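Local coordinates for protein siroheme decarboxylase (PDB 4CH7) that catalyses the decarboxylation of siroheme to didecarboxysiroheme, by way of the probable monodecarboxy intermediate, in the biosynthesis of heme d1, at residues Lys14-Leu18 with Leu208-Lys212; Val19-Phe23 with Phe183-Pro189; His52-Asp58 with Val216-Ala222. All coordinates share one frame; numbering follows the deposited sequence.

Contact 1 of 3, residues Lys14-Leu18 with Leu208-Lys212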
loop_
_atom_site.group_PDB
_atom_site.type_symbol
_atom_site.label_atom_id
_atom_site.label_comp_id
_atom_site.label_asym_id
_atom_site.label_seq_id
_atom_site.Cartn_x
_atom_site.Cartn_y
_atom_site.Cartn_z
ATOM N N LYS A 14 -2.381 2.446 -17.973
ATOM C CA LYS A 14 -3.791 2.086 -18.019
ATOM C C LYS A 14 -3.914 0.603 -17.703
ATOM O O LYS A 14 -2.940 -0.143 -17.827
ATOM C CB LYS A 14 -4.379 2.378 -19.401
ATOM C CG LYS A 14 -4.218 3.822 -19.851
ATOM C CD LYS A 14 -5.013 4.109 -21.116
ATOM C CE LYS A 14 -6.509 4.015 -20.871
ATOM N NZ LYS A 14 -7.299 4.525 -22.030
ATOM N N ASP A 15 -5.100 0.175 -17.279
ATOM C CA ASP A 15 -5.333 -1.235 -16.989
ATOM C C ASP A 15 -5.068 -2.081 -18.231
ATOM O O ASP A 15 -5.602 -1.807 -19.305
ATOM C CB ASP A 15 -6.762 -1.452 -16.490
ATOM C CG ASP A 15 -7.022 -2.886 -16.069
ATOM O OD1 ASP A 15 -6.049 -3.617 -15.783
ATOM O OD2 ASP A 15 -8.205 -3.281 -16.013
ATOM N N ILE A 16 -4.223 -3.094 -18.075
ATOM C CA ILE A 16 -3.848 -3.964 -19.180
ATOM C C ILE A 16 -4.851 -5.105 -19.313
ATOM O O ILE A 16 -5.095 -5.831 -18.350
ATOM C CB ILE A 16 -2.420 -4.496 -18.986
ATOM C CG1 ILE A 16 -1.436 -3.328 -18.973
ATOM C CG2 ILE A 16 -2.043 -5.485 -20.075
ATOM C CD1 ILE A 16 -0.003 -3.749 -18.899
ATOM N N PRO A 17 -5.438 -5.259 -20.516
ATOM C CA PRO A 17 -6.560 -6.182 -20.736
ATOM C C PRO A 17 -6.256 -7.632 -20.378
ATOM O O PRO A 17 -5.159 -8.127 -20.643
ATOM C CB PRO A 17 -6.832 -6.059 -22.242
ATOM C CG PRO A 17 -5.570 -5.497 -22.831
ATOM C CD PRO A 17 -5.026 -4.590 -21.764
ATOM N N LEU A 18 -7.235 -8.301 -19.777
ATOM C CA LEU A 18 -7.112 -9.713 -19.450
ATOM C C LEU A 18 -7.409 -10.563 -20.677
ATOM O O LEU A 18 -8.499 -11.118 -20.817
ATOM C CB LEU A 18 -8.048 -10.078 -18.298
ATOM C CG LEU A 18 -7.753 -9.364 -16.979
ATOM C CD1 LEU A 18 -8.868 -9.590 -15.979
ATOM C CD2 LEU A 18 -6.435 -9.845 -16.416
ATOM N N LEU A 208 -9.375 -14.533 -13.263
ATOM C CA LEU A 208 -8.846 -13.187 -13.081
ATOM C C LEU A 208 -9.915 -12.142 -13.381
ATOM O O LEU A 208 -10.021 -11.133 -12.684
ATOM C CB LEU A 208 -7.615 -12.971 -13.961
ATOM C CG LEU A 208 -6.371 -13.734 -13.516
ATOM C CD1 LEU A 208 -5.208 -13.478 -14.450
ATOM C CD2 LEU A 208 -6.008 -13.347 -12.096
ATOM N N SER A 209 -10.714 -12.399 -14.412
ATOM C CA SER A 209 -11.817 -11.516 -14.767
ATOM C C SER A 209 -12.826 -11.424 -13.627
ATOM O O SER A 209 -13.264 -10.336 -13.268
ATOM C CB SER A 209 -12.501 -12.005 -16.044
ATOM O OG SER A 209 -11.577 -12.099 -17.109
ATOM N N ALA A 210 -13.177 -12.571 -13.054
ATOM C CA ALA A 210 -14.137 -12.628 -11.954
ATOM C C ALA A 210 -13.638 -11.867 -10.729
ATOM O O ALA A 210 -14.413 -11.187 -10.056
ATOM C CB ALA A 210 -14.441 -14.071 -11.594
ATOM N N LEU A 211 -12.348 -12.002 -10.436
ATOM C CA LEU A 211 -11.726 -11.263 -9.344
ATOM C C LEU A 211 -11.766 -9.761 -9.619
ATOM O O LEU A 211 -11.915 -8.957 -8.698
ATOM C CB LEU A 211 -10.283 -11.727 -9.131
ATOM C CG LEU A 211 -10.097 -13.131 -8.559
ATOM C CD1 LEU A 211 -8.633 -13.523 -8.519
ATOM C CD2 LEU A 211 -10.704 -13.211 -7.174
ATOM N N LYS A 212 -11.635 -9.390 -10.891
ATOM C CA LYS A 212 -11.708 -7.989 -11.289
ATOM C C LYS A 212 -13.138 -7.469 -11.166
ATOM O O LYS A 212 -13.360 -6.339 -10.728
ATOM C CB LYS A 212 -11.188 -7.793 -12.714
ATOM C CG LYS A 212 -11.182 -6.340 -13.157
ATOM C CD LYS A 212 -9.842 -5.932 -13.744
ATOM C CE LYS A 212 -9.802 -6.135 -15.244
ATOM N NZ LYS A 212 -8.567 -5.574 -15.855
#
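A lysine-aspartate salt bridge beside a small apolar patch joins Asp15 and Leu18, in the loop between helices 4-11 and 22-30, to Leu208, Ser209 and Lys212 on helix 201-213. Leu18 fills the apolar part. Its CD1 comes down on the helix backbone, 3.7 Å from Ser209 N, and lies 3.9 Å from Ser209 OG. The side chain crosses that of Leu208 at about a right angle, and Leu18 CD1 and CD2 each stand 4.1 Å from Leu208 CB. Ser209 OG is hydrogen-bonded to the carbonyl of Leu205 within its own helix, so towards Leu18 it offers only van der Waals contact. The loop and the helix belong respectively to the first and second helix-turn-helix domains of the chain, probably related to the DNA-binding modules of AsnC-type regulators, so the contact bridges the N-terminal copy to the second one. Lys212 starts with CG anti to its backbone N (chi1 -177°) and bends at chi2 and chi3, which carries CE past the end of Leu18, 3.7 Å from Leu18 CD1, before NZ meets the carboxylate from the opposite direction. OD2 of Asp15 is the nearer oxygen to Lys212 NZ; their modelled separation is implausibly short and its exact length doubtful. Asp15 OD1, 3.2 Å from Lys212 NZ, accepts a hydrogen bond from the backbone N of Ile220. With an ammonium group and a strand N-H both close to it, the carboxylate is likely to stay ionised. Next to it, Ile16 pairs through its backbone with Ile220, while the Leu18 side chain also touches Ile220 and Phe190.

Contact 2 of 3, residues Val19-Phe23 with Phe183-Pro189; sequences VKEPF and FPLVERP
Phe23 points its ring into the curve of residues 183-189. With CG anti to its own carbonyl carbon (chi1 -63°), the ring edge meets two backbone oxygens: Val186 O lies in the ring plane, 3.2 Å from Phe23 CD2, and Pro184 O is 3.5 Å from Phe23 CE2. Phe23 CZ approaches Phe183 CD2 and Leu185 CD2, each at 3.8 Å. The two phenyl rings slide past each other in opposite directions, their planes inclined at 56°. The Pro22 and Pro189 rings reach toward each other, CG to CG at 3.5 Å. On the outer side, the extended Glu21 lays its CG 3.5 Å from Glu187 O and runs beside the Glu187 side chain, the two carboxylates probably repelling one another mildly. Arg188, bent at chi2 and chi3, passes its CD by Glu21 CG and forms its salt bridge with Glu201. One water links the segments, donating to Glu187 O and weakly accepting from Phe23 N. Val19-Glu21 and Val186-Arg188 have nearly the same backbone torsions, each followed by a proline and a phenylalanine, an arrangement consistent with two helix-turn-helix domains paired about a local pseudo-twofold axis.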
loop_
_atom_site.group_PDB
_atom_site.type_symbol
_atom_site.label_atom_id
_atom_site.label_comp_id
_atom_site.label_asym_id
_atom_site.label_seq_id
_atom_site.Cartn_x
_atom_site.Cartn_y
_atom_site.Cartn_z
ATOM N N VAL A 19 -6.434 -10.635 -21.576
ATOM C CA VAL A 19 -6.526 -11.476 -22.760
ATOM C C VAL A 19 -5.233 -12.274 -22.848
ATOM O O VAL A 19 -4.314 -12.047 -22.060
ATOM C CB VAL A 19 -6.723 -10.638 -24.037
ATOM C CG1 VAL A 19 -7.958 -9.767 -23.918
ATOM C CG2 VAL A 19 -5.508 -9.775 -24.298
ATOM N N LYS A 20 -5.159 -13.205 -23.794
ATOM C CA LYS A 20 -3.973 -14.044 -23.921
ATOM C C LYS A 20 -2.767 -13.250 -24.413
ATOM O O LYS A 20 -1.639 -13.501 -23.991
ATOM C CB LYS A 20 -4.244 -15.224 -24.851
ATOM C CG LYS A 20 -5.333 -16.162 -24.347
ATOM C CD LYS A 20 -5.527 -17.333 -25.291
ATOM C CE LYS A 20 -6.647 -18.241 -24.808
ATOM N NZ LYS A 20 -6.902 -19.354 -25.761
ATOM N N GLU A 21 -3.010 -12.290 -25.302
ATOM C CA GLU A 21 -1.939 -11.463 -25.852
ATOM C C GLU A 21 -2.238 -9.977 -25.666
ATOM O O GLU A 21 -2.584 -9.284 -26.624
ATOM C CB GLU A 21 -1.720 -11.782 -27.335
ATOM C CG GLU A 21 -1.404 -13.248 -27.615
ATOM C CD GLU A 21 -1.245 -13.549 -29.093
ATOM O OE1 GLU A 21 -1.077 -12.599 -29.885
ATOM O OE2 GLU A 21 -1.284 -14.740 -29.460
ATOM N N PRO A 22 -2.083 -9.479 -24.426
ATOM C CA PRO A 22 -2.431 -8.094 -24.085
ATOM C C PRO A 22 -1.498 -7.078 -24.731
ATOM O O PRO A 22 -1.923 -5.959 -25.007
ATOM C CB PRO A 22 -2.278 -8.063 -22.561
ATOM C CG PRO A 22 -1.265 -9.126 -22.258
ATOM C CD PRO A 22 -1.524 -10.210 -23.272
ATOM N N PHE A 23 -0.249 -7.464 -24.969
ATOM C CA PHE A 23 0.714 -6.563 -25.589
ATOM C C PHE A 23 0.518 -6.481 -27.102
ATOM O O PHE A 23 0.944 -5.519 -27.739
ATOM C CB PHE A 23 2.143 -6.984 -25.249
ATOM C CG PHE A 23 2.462 -6.904 -23.784
ATOM C CD1 PHE A 23 2.394 -5.691 -23.113
ATOM C CD2 PHE A 23 2.839 -8.040 -23.080
ATOM C CE1 PHE A 23 2.687 -5.609 -21.757
ATOM C CE2 PHE A 23 3.136 -7.969 -21.726
ATOM C CZ PHE A 23 3.059 -6.751 -21.064
ATOM N N PHE A 183 4.850 -8.652 -13.962
ATOM C CA PHE A 183 4.129 -9.155 -15.122
ATOM C C PHE A 183 5.124 -9.429 -16.238
ATOM O O PHE A 183 5.851 -8.525 -16.656
ATOM C CB PHE A 183 3.088 -8.136 -15.580
ATOM C CG PHE A 183 2.048 -8.697 -16.508
ATOM C CD1 PHE A 183 1.177 -9.693 -16.077
ATOM C CD2 PHE A 183 1.919 -8.209 -17.801
ATOM C CE1 PHE A 183 0.210 -10.207 -16.926
ATOM C CE2 PHE A 183 0.955 -8.715 -18.657
ATOM C CZ PHE A 183 0.096 -9.716 -18.215
ATOM N N PRO A 184 5.166 -10.684 -16.716
ATOM C CA PRO A 184 6.117 -11.079 -17.759
ATOM C C PRO A 184 5.972 -10.220 -19.009
ATOM O O PRO A 184 4.854 -10.024 -19.488
ATOM C CB PRO A 184 5.708 -12.522 -18.074
ATOM C CG PRO A 184 5.013 -13.011 -16.836
ATOM C CD PRO A 184 4.299 -11.802 -16.298
ATOM N N LEU A 185 7.086 -9.710 -19.525
ATOM C CA LEU A 185 7.052 -8.928 -20.751
ATOM C C LEU A 185 7.235 -9.850 -21.950
ATOM O O LEU A 185 8.270 -9.827 -22.618
ATOM C CB LEU A 185 8.111 -7.825 -20.726
ATOM C CG LEU A 185 7.940 -6.802 -19.601
ATOM C CD1 LEU A 185 8.861 -5.607 -19.780
ATOM C CD2 LEU A 185 6.494 -6.355 -19.510
ATOM N N VAL A 186 6.215 -10.666 -22.203
ATOM C CA VAL A 186 6.243 -11.644 -23.283
ATOM C C VAL A 186 4.925 -11.629 -24.050
ATOM O O VAL A 186 3.974 -10.957 -23.653
ATOM C CB VAL A 186 6.509 -13.066 -22.746
ATOM C CG1 VAL A 186 7.931 -13.188 -22.232
ATOM C CG2 VAL A 186 5.516 -13.416 -21.651
ATOM N N GLU A 187 4.881 -12.376 -25.147
ATOM C CA GLU A 187 3.700 -12.444 -25.997
ATOM C C GLU A 187 2.528 -13.107 -25.278
ATOM O O GLU A 187 1.372 -12.723 -25.466
ATOM C CB GLU A 187 4.038 -13.202 -27.281
ATOM C CG GLU A 187 2.848 -13.544 -28.159
ATOM C CD GLU A 187 3.249 -13.784 -29.599
ATOM O OE1 GLU A 187 4.035 -12.977 -30.131
ATOM O OE2 GLU A 187 2.774 -14.772 -30.197
ATOM N N ARG A 188 2.835 -14.096 -24.446
ATOM C CA ARG A 188 1.806 -14.833 -23.720
ATOM C C ARG A 188 2.091 -14.813 -22.222
ATOM O O ARG A 188 2.516 -15.821 -21.654
ATOM C CB ARG A 188 1.732 -16.274 -24.228
ATOM C CG ARG A 188 1.393 -16.384 -25.704
ATOM C CD ARG A 188 -0.111 -16.399 -25.931
ATOM N NE ARG A 188 -0.697 -17.654 -25.472
ATOM C CZ ARG A 188 -0.767 -18.755 -26.213
ATOM N NH1 ARG A 188 -0.291 -18.757 -27.450
ATOM N NH2 ARG A 188 -1.312 -19.859 -25.719
ATOM N N PRO A 189 1.830 -13.664 -21.572
ATOM C CA PRO A 189 2.230 -13.431 -20.177
ATOM C C PRO A 189 1.374 -14.153 -19.138
ATOM O O PRO A 189 1.684 -14.069 -17.950
ATOM C CB PRO A 189 2.070 -11.916 -20.023
ATOM C CG PRO A 189 0.977 -11.558 -20.990
ATOM C CD PRO A 189 1.142 -12.497 -22.157
HETATM O O HOH W 1 0.930 -9.948 -26.113
#

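Contact 3 of 3, residues His52-Asp58 with Val216-Ala222; sequences HIAPIYD and VLRRISA
Val216 O accepts the backbone N-H of Asp58 at 2.8 Å and is also approached by the weaker C-H of Tyr57 CA at 3.3 Å, with ring atom CD1 of Tyr57 packed 3.5 Å away. Above one face of that ring sits Leu217, in a CH-pi contact with its CD1 3.7 Å from Tyr57 CE1 and offset towards the rim. The phenol hydroxyl reaches past this leucine to hydrogen-bond Thr179 OG1, and Leu208 also touches the tyrosine. Replacing Tyr57 by an alanine would probably leave Leu217 CD1 without the ring it rests on and Thr179 without its hydroxyl partner. The two strands, 53-57 and 217-222, form an antiparallel two-stranded sheet, one strand following helix 34-47 and the other helix 201-213, and a classic beta bulge interrupts it where Arg218 and Arg219 both face Ile56. Ile56 N donates to Arg219 O at 2.6 Å, and Arg218 N returns a more bent bond to Ile56 O at 2.8 Å (146° at the hydrogen); in both, the donor lies nearly in line with C=O. Beyond the bulge, Ala54 and Ser221 exchange two backbone bonds, each donor standing above the carbonyl plane. Pro55 and Ile220 lie side by side on the face that also carries Tyr57. Arg218, extended from CG to NE, sets its guanidinium over Asp58 CA with Ile56 CG2 at its edge. Asp58 OD2 is 3.1 Å from Arg218 NH2 but well out of the guanidinium plane (planes 67° apart), so this salt bridge works through charge alone. Asp58 OD1 takes the backbone N-H of Leu61, while Arg219 NH2 turns to Gln13 O.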
loop_
_atom_site.group_PDB
_atom_site.type_symbol
_atom_site.label_atom_id
_atom_site.label_comp_id
_atom_site.label_asym_id
_atom_site.label_seq_id
_atom_site.Cartn_x
_atom_site.Cartn_y
_atom_site.Cartn_z
ATOM N N HIS A 52 8.293 -1.146 -12.543
ATOM C CA HIS A 52 7.612 -2.420 -12.456
ATOM C C HIS A 52 6.344 -2.402 -13.287
ATOM O O HIS A 52 5.949 -1.365 -13.826
ATOM C CB HIS A 52 7.277 -2.714 -10.995
ATOM C CG HIS A 52 7.414 -4.156 -10.619
ATOM N ND1 HIS A 52 6.345 -4.919 -10.207
ATOM C CD2 HIS A 52 8.494 -4.969 -10.591
ATOM C CE1 HIS A 52 6.759 -6.142 -9.939
ATOM N NE2 HIS A 52 8.062 -6.202 -10.165
ATOM N N ILE A 53 5.723 -3.570 -13.385
ATOM C CA ILE A 53 4.448 -3.738 -14.057
ATOM C C ILE A 53 3.826 -4.997 -13.470
ATOM O O ILE A 53 4.426 -6.072 -13.510
ATOM C CB ILE A 53 4.627 -3.832 -15.587
ATOM C CG1 ILE A 53 3.322 -4.234 -16.271
ATOM C CG2 ILE A 53 5.764 -4.781 -15.954
ATOM C CD1 ILE A 53 3.279 -3.808 -17.719
ATOM N N ALA A 54 2.640 -4.857 -12.889
ATOM C CA ALA A 54 2.096 -5.917 -12.052
ATOM C C ALA A 54 0.605 -5.760 -11.836
ATOM O O ALA A 54 0.053 -4.677 -12.036
ATOM C CB ALA A 54 2.814 -5.934 -10.705
ATOM N N PRO A 55 -0.058 -6.855 -11.437
ATOM C CA PRO A 55 -1.444 -6.759 -10.980
ATOM C C PRO A 55 -1.512 -5.958 -9.689
ATOM O O PRO A 55 -0.576 -6.020 -8.890
ATOM C CB PRO A 55 -1.812 -8.215 -10.688
ATOM C CG PRO A 55 -0.896 -9.027 -11.553
ATOM C CD PRO A 55 0.391 -8.255 -11.570
ATOM N N ILE A 56 -2.593 -5.211 -9.495
ATOM C CA ILE A 56 -2.828 -4.543 -8.221
ATOM C C ILE A 56 -4.056 -5.167 -7.568
ATOM O O ILE A 56 -5.161 -5.096 -8.109
ATOM C CB ILE A 56 -3.000 -3.007 -8.372
ATOM C CG1 ILE A 56 -1.645 -2.321 -8.561
ATOM C CG2 ILE A 56 -3.666 -2.418 -7.142
ATOM C CD1 ILE A 56 -1.054 -2.462 -9.944
ATOM N N TYR A 57 -3.852 -5.799 -6.416
ATOM C CA TYR A 57 -4.940 -6.459 -5.703
ATOM C C TYR A 57 -5.439 -5.587 -4.557
ATOM O O TYR A 57 -4.653 -4.874 -3.932
ATOM C CB TYR A 57 -4.482 -7.819 -5.169
ATOM C CG TYR A 57 -4.287 -8.868 -6.242
ATOM C CD1 TYR A 57 -5.363 -9.589 -6.732
ATOM C CD2 TYR A 57 -3.027 -9.141 -6.760
ATOM C CE1 TYR A 57 -5.198 -10.547 -7.710
ATOM C CE2 TYR A 57 -2.850 -10.100 -7.742
ATOM C CZ TYR A 57 -3.941 -10.799 -8.210
ATOM O OH TYR A 57 -3.778 -11.756 -9.186
ATOM N N ASP A 58 -6.741 -5.637 -4.287
ATOM C CA ASP A 58 -7.303 -4.891 -3.168
ATOM C C ASP A 58 -7.045 -5.643 -1.866
ATOM O O ASP A 58 -7.498 -6.775 -1.697
ATOM C CB ASP A 58 -8.800 -4.657 -3.368
ATOM C CG ASP A 58 -9.412 -3.819 -2.266
ATOM O OD1 ASP A 58 -9.697 -4.373 -1.187
ATOM O OD2 ASP A 58 -9.616 -2.608 -2.483
ATOM N N VAL A 216 -11.515 -7.524 -6.341
ATOM C CA VAL A 216 -10.356 -8.152 -5.714
ATOM C C VAL A 216 -9.114 -7.815 -6.524
ATOM O O VAL A 216 -8.055 -7.504 -5.969
ATOM C CB VAL A 216 -10.515 -9.679 -5.642
ATOM C CG1 VAL A 216 -9.366 -10.297 -4.863
ATOM C CG2 VAL A 216 -11.843 -10.044 -5.004
ATOM N N LEU A 217 -9.259 -7.884 -7.844
ATOM C CA LEU A 217 -8.227 -7.419 -8.758
ATOM C C LEU A 217 -8.602 -6.030 -9.255
ATOM O O LEU A 217 -9.606 -5.865 -9.949
ATOM C CB LEU A 217 -8.075 -8.376 -9.944
ATOM C CG LEU A 217 -7.013 -8.012 -10.988
ATOM C CD1 LEU A 217 -5.652 -7.913 -10.336
ATOM C CD2 LEU A 217 -6.987 -9.022 -12.125
ATOM N N ARG A 218 -7.803 -5.030 -8.892
ATOM C CA ARG A 218 -8.058 -3.663 -9.334
ATOM C C ARG A 218 -7.718 -3.492 -10.804
ATOM O O ARG A 218 -8.557 -3.061 -11.602
ATOM C CB ARG A 218 -7.248 -2.662 -8.513
ATOM C CG ARG A 218 -7.817 -2.348 -7.138
ATOM C CD ARG A 218 -7.017 -1.238 -6.479
ATOM N NE ARG A 218 -7.532 -0.883 -5.161
ATOM C CZ ARG A 218 -6.810 -0.902 -4.046
ATOM N NH1 ARG A 218 -5.533 -1.256 -4.084
ATOM N NH2 ARG A 218 -7.363 -0.559 -2.891
ATOM N N ARG A 219 -6.482 -3.841 -11.148
ATOM C CA ARG A 219 -5.963 -3.646 -12.493
ATOM C C ARG A 219 -4.586 -4.277 -12.616
ATOM O O ARG A 219 -3.976 -4.661 -11.618
ATOM C CB ARG A 219 -5.859 -2.151 -12.794
ATOM C CG ARG A 219 -4.934 -1.414 -11.846
ATOM C CD ARG A 219 -5.384 0.018 -11.620
ATOM N NE ARG A 219 -5.293 0.824 -12.831
ATOM C CZ ARG A 219 -4.189 1.454 -13.221
ATOM N NH1 ARG A 219 -3.083 1.367 -12.496
ATOM N NH2 ARG A 219 -4.189 2.170 -14.337
ATOM N N ILE A 220 -4.108 -4.383 -13.850
ATOM C CA ILE A 220 -2.728 -4.760 -14.109
ATOM C C ILE A 220 -2.067 -3.591 -14.826
ATOM O O ILE A 220 -2.479 -3.229 -15.928
ATOM C CB ILE A 220 -2.643 -6.018 -14.985
ATOM C CG1 ILE A 220 -3.301 -7.200 -14.274
ATOM C CG2 ILE A 220 -1.194 -6.342 -15.331
ATOM C CD1 ILE A 220 -3.290 -8.481 -15.071
ATOM N N SER A 221 -1.058 -2.990 -14.203
ATOM C CA SER A 221 -0.436 -1.804 -14.780
ATOM C C SER A 221 1.009 -1.612 -14.355
ATOM O O SER A 221 1.480 -2.225 -13.397
ATOM C CB SER A 221 -1.229 -0.550 -14.408
ATOM O OG SER A 221 -2.478 -0.515 -15.069
ATOM N N ALA A 222 1.706 -0.755 -15.092
ATOM C CA ALA A 222 3.003 -0.251 -14.671
ATOM C C ALA A 222 2.749 1.020 -13.873
ATOM O O ALA A 222 1.803 1.753 -14.165
ATOM C CB ALA A 222 3.871 0.045 -15.875
HETATM O O HOH W 2 -4.734 -2.634 -1.375
#

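In the fold
From the N terminus, residues 14-18 and then 19-23 lead from helix 4-11 into helix 22-30; strand 53-57 follows helix 34-47. Each contact closes a long loop that takes in barrel strands 65-71 to 132-139: contact 1 between 14-18 and 208-212, contact 2 between 19-23 and 183-189, contact 3 between 52-58 and 216-222. Contact 2 is nested inside the loop of contact 1, whereas contact 3 crosses both. Together they bind the two helix-turn-helix domains on one side of the chain's centre. Contacts 1 and 3 touch through a probable Ile16 N to Ile220 O hydrogen bond, contacts 2 and 3 through a probable hydrogen bond from Phe183 N to Ile53 O, and contacts 1 and 2 through packing of Ile16 and Pro17 on Pro22.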